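Local atomic coordinates of lipoprotein (PDB entry 7RAG), a protein that binds the CwlD amidase and allosterically activates it during spore formation in Clostridioides difficile. Residues T147-V155 with T165-Y173. Numbering follows the deposited sequence.
Sequences TKNPEKMEV and TVKYKDFEY
Val166 O takes two neighbouring hydrogens from strand 150-155: Met153 N donates at 2.8 Å, in the carbonyl plane, and Lys152 CA brings a C-H contact at 3.2 Å. Val166 N returns a nearly straight bond to Met153 O (2.8 Å, 170° at the hydrogen), closing the hydrogen-bonded pair of this antiparallel hairpin. Two residues along, Tyr168 N donates to Glu151 O, tilted 34° out of the carbonyl plane, where a classic beta bulge sets Glu151 and Lys152 both against Tyr142. The Tyr168 ring lies between Pro150 CB, over one face 4.2 Å from the centroid, and Val166 CG1, over the opposite face near the rim, and Lys152 N meets the edge in plane; Met153 CE touches its hydroxyl, which is hydrogen-bonded to Gly102 O. On the face carrying Lys152, Glu154, Thr165 and Lys167, Lys152 runs past Thr165 CG2 and bends at chi3 to bring NZ into a salt bridge with Glu154 OE2, whose hydrogen bond is long and weak. Beyond the corner at Asp170, Phe171 has CG anti to its backbone N (chi1 -166°), which swings the ring against Pro150 CD, a CH-pi contact 4.0 Å from the centroid. Asn149 OD1 lies 3.2 Å from Phe171 CD2 and also touches Tyr173. Strand 150-156 is flanked by strand 138-144, whereas strand 162-173, outermost within this chain, pairs antiparallel with a strand of a second copy of the protein, carrying the sheet across the interface.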
loop_
_atom_site.group_PDB
_atom_site.type_symbol
_atom_site.label_atom_id
_atom_site.label_comp_id
_atom_site.label_asym_id
_atom_site.label_seq_id
_atom_site.Cartn_x
_atom_site.Cartn_y
_atom_site.Cartn_z
ATOM N N THR A 147 1.910 1.524 36.800
ATOM C CA THR A 147 2.610 1.509 35.527
ATOM C C THR A 147 1.978 2.423 34.488
ATOM O O THR A 147 2.654 2.786 33.517
ATOM C CB THR A 147 2.655 0.084 34.981
ATOM O OG1 THR A 147 1.318 -0.374 34.691
ATOM C CG2 THR A 147 3.311 -0.835 35.995
ATOM N N LYS A 148 0.706 2.803 34.667
ATOM C CA LYS A 148 -0.110 3.465 33.643
ATOM C C LYS A 148 -0.188 2.651 32.360
ATOM O O LYS A 148 -0.503 3.195 31.301
ATOM C CB LYS A 148 0.391 4.884 33.326
ATOM C CG LYS A 148 0.996 5.628 34.521
ATOM C CD LYS A 148 -0.044 6.399 35.295
ATOM C CE LYS A 148 0.263 6.406 36.772
ATOM N NZ LYS A 148 1.696 6.607 37.079
ATOM N N ASN A 149 0.138 1.343 32.424
ATOM C CA ASN A 149 -0.096 0.498 31.267
ATOM C C ASN A 149 -1.515 -0.053 31.331
ATOM O O ASN A 149 -2.038 -0.305 32.421
ATOM C CB ASN A 149 0.897 -0.668 31.229
ATOM C CG ASN A 149 2.360 -0.224 31.040
ATOM O OD1 ASN A 149 2.667 0.666 30.242
ATOM N ND2 ASN A 149 3.263 -0.865 31.768
ATOM N N PRO A 150 -2.179 -0.249 30.195
ATOM C CA PRO A 150 -3.519 -0.849 30.232
ATOM C C PRO A 150 -3.446 -2.304 30.665
ATOM O O PRO A 150 -2.556 -3.048 30.245
ATOM C CB PRO A 150 -4.004 -0.717 28.783
ATOM C CG PRO A 150 -2.755 -0.750 27.976
ATOM C CD PRO A 150 -1.687 -0.065 28.819
ATOM N N GLU A 151 -4.384 -2.713 31.518
ATOM C CA GLU A 151 -4.465 -4.107 31.944
ATOM C C GLU A 151 -5.582 -4.857 31.235
ATOM O O GLU A 151 -5.373 -5.974 30.750
ATOM C CB GLU A 151 -4.665 -4.197 33.460
ATOM C CG GLU A 151 -3.552 -3.543 34.264
ATOM C CD GLU A 151 -3.197 -4.298 35.550
ATOM O OE1 GLU A 151 -4.115 -4.839 36.206
ATOM O OE2 GLU A 151 -1.995 -4.358 35.902
ATOM N N LYS A 152 -6.765 -4.253 31.145
ATOM C CA LYS A 152 -7.934 -4.948 30.639
ATOM C C LYS A 152 -8.840 -3.972 29.909
ATOM O O LYS A 152 -8.899 -2.781 30.236
ATOM C CB LYS A 152 -8.702 -5.624 31.775
ATOM C CG LYS A 152 -9.765 -6.570 31.304
ATOM C CD LYS A 152 -10.325 -7.407 32.444
ATOM C CE LYS A 152 -11.193 -6.579 33.384
ATOM N NZ LYS A 152 -12.019 -7.462 34.269
HETATM N N MSE A 153 -9.559 -4.494 28.923
HETATM C CA MSE A 153 -10.568 -3.708 28.254
HETATM C C MSE A 153 -11.804 -4.533 27.988
HETATM O O MSE A 153 -11.689 -5.684 27.592
HETATM C CB MSE A 153 -10.039 -3.140 26.954
HETATM C CG MSE A 153 -11.034 -2.162 26.370
HETATM SE SE MSE A 153 -10.893 -1.882 24.448
HETATM C CE MSE A 153 -9.460 -0.504 24.458
ATOM N N GLU A 154 -12.985 -3.962 28.217
ATOM C CA GLU A 154 -14.248 -4.656 27.995
ATOM C C GLU A 154 -15.154 -3.836 27.082
ATOM O O GLU A 154 -15.371 -2.642 27.321
ATOM C CB GLU A 154 -14.963 -4.941 29.321
ATOM C CG GLU A 154 -14.166 -5.808 30.287
ATOM C CD GLU A 154 -14.874 -6.008 31.624
ATOM O OE1 GLU A 154 -15.637 -5.107 32.048
ATOM O OE2 GLU A 154 -14.670 -7.072 32.254
ATOM N N VAL A 155 -15.673 -4.473 26.037
ATOM C CA VAL A 155 -16.793 -3.937 25.277
ATOM C C VAL A 155 -18.065 -4.558 25.855
ATOM O O VAL A 155 -18.222 -5.786 25.881
ATOM C CB VAL A 155 -16.633 -4.218 23.772
ATOM C CG1 VAL A 155 -17.768 -3.593 22.954
ATOM C CG2 VAL A 155 -15.283 -3.705 23.282
ATOM N N THR A 165 -13.495 -9.133 25.748
ATOM C CA THR A 165 -12.605 -8.892 26.876
ATOM C C THR A 165 -11.169 -9.039 26.406
ATOM O O THR A 165 -10.745 -10.134 26.024
ATOM C CB THR A 165 -12.874 -9.849 28.033
ATOM O OG1 THR A 165 -14.250 -9.750 28.411
ATOM C CG2 THR A 165 -12.009 -9.462 29.230
ATOM N N VAL A 166 -10.414 -7.950 26.476
ATOM C CA VAL A 166 -9.011 -7.949 26.127
ATOM C C VAL A 166 -8.212 -7.849 27.414
ATOM O O VAL A 166 -8.365 -6.884 28.169
ATOM C CB VAL A 166 -8.668 -6.786 25.184
ATOM C CG1 VAL A 166 -7.175 -6.765 24.906
ATOM C CG2 VAL A 166 -9.475 -6.874 23.904
ATOM N N LYS A 167 -7.346 -8.821 27.655
ATOM C CA LYS A 167 -6.369 -8.755 28.738
ATOM C C LYS A 167 -4.995 -8.529 28.126
ATOM O O LYS A 167 -4.540 -9.328 27.294
ATOM C CB LYS A 167 -6.391 -10.028 29.589
ATOM C CG LYS A 167 -7.558 -10.079 30.602
ATOM C CD LYS A 167 -7.906 -11.500 31.007
ATOM C CE LYS A 167 -8.904 -11.534 32.184
ATOM N NZ LYS A 167 -8.308 -12.123 33.460
ATOM N N TYR A 168 -4.351 -7.433 28.524
ATOM C CA TYR A 168 -3.046 -7.046 27.994
ATOM C C TYR A 168 -1.926 -7.678 28.821
ATOM O O TYR A 168 -1.823 -7.424 30.022
ATOM C CB TYR A 168 -2.910 -5.523 27.994
ATOM C CG TYR A 168 -3.914 -4.790 27.135
ATOM C CD1 TYR A 168 -3.617 -4.436 25.817
ATOM C CD2 TYR A 168 -5.159 -4.430 27.648
ATOM C CE1 TYR A 168 -4.544 -3.758 25.034
ATOM C CE2 TYR A 168 -6.088 -3.743 26.884
ATOM C CZ TYR A 168 -5.777 -3.411 25.579
ATOM O OH TYR A 168 -6.714 -2.741 24.832
ATOM N N LYS A 169 -1.077 -8.473 28.172
ATOM C CA LYS A 169 0.071 -9.122 28.797
ATOM C C LYS A 169 1.361 -8.672 28.109
ATOM O O LYS A 169 1.380 -8.448 26.896
ATOM C CB LYS A 169 -0.049 -10.671 28.719
ATOM C CG LYS A 169 -1.339 -11.263 29.328
ATOM C CD LYS A 169 -1.232 -11.462 30.841
ATOM C CE LYS A 169 -2.595 -11.539 31.501
ATOM N NZ LYS A 169 -3.255 -10.193 31.520
ATOM N N ASP A 170 2.440 -8.544 28.890
ATOM C CA ASP A 170 3.788 -8.280 28.371
ATOM C C ASP A 170 3.884 -6.917 27.690
ATOM O O ASP A 170 4.519 -6.792 26.639
ATOM C CB ASP A 170 4.257 -9.364 27.393
ATOM C CG ASP A 170 4.209 -10.763 27.974
ATOM O OD1 ASP A 170 4.372 -10.913 29.207
ATOM O OD2 ASP A 170 4.016 -11.723 27.184
ATOM N N PHE A 171 3.277 -5.889 28.294
ATOM C CA PHE A 171 3.202 -4.572 27.666
ATOM C C PHE A 171 4.537 -3.843 27.772
ATOM O O PHE A 171 5.010 -3.562 28.876
ATOM C CB PHE A 171 2.109 -3.724 28.303
ATOM C CG PHE A 171 1.766 -2.512 27.500
ATOM C CD1 PHE A 171 0.782 -2.569 26.519
ATOM C CD2 PHE A 171 2.447 -1.319 27.689
ATOM C CE1 PHE A 171 0.471 -1.456 25.763
ATOM C CE2 PHE A 171 2.140 -0.199 26.933
ATOM C CZ PHE A 171 1.150 -0.269 25.970
ATOM N N GLU A 172 5.124 -3.499 26.635
ATOM C CA GLU A 172 6.332 -2.688 26.609
ATOM C C GLU A 172 6.134 -1.535 25.633
ATOM O O GLU A 172 5.386 -1.661 24.661
ATOM C CB GLU A 172 7.553 -3.541 26.220
ATOM C CG GLU A 172 7.481 -4.097 24.804
ATOM C CD GLU A 172 8.437 -5.259 24.563
ATOM O OE1 GLU A 172 8.795 -5.952 25.546
ATOM O OE2 GLU A 172 8.823 -5.480 23.387
ATOM N N TYR A 173 6.793 -0.406 25.905
ATOM C CA TYR A 173 6.713 0.760 25.031
ATOM C C TYR A 173 8.049 1.496 24.996
ATOM O O TYR A 173 8.912 1.313 25.857
ATOM C CB TYR A 173 5.597 1.731 25.456
ATOM C CG TYR A 173 5.822 2.342 26.807
ATOM C CD1 TYR A 173 6.533 3.529 26.953
ATOM C CD2 TYR A 173 5.343 1.722 27.944
ATOM C CE1 TYR A 173 6.755 4.078 28.205
ATOM C CE2 TYR A 173 5.553 2.257 29.191
ATOM C CZ TYR A 173 6.260 3.432 29.327
ATOM O OH TYR A 173 6.472 3.944 30.599
#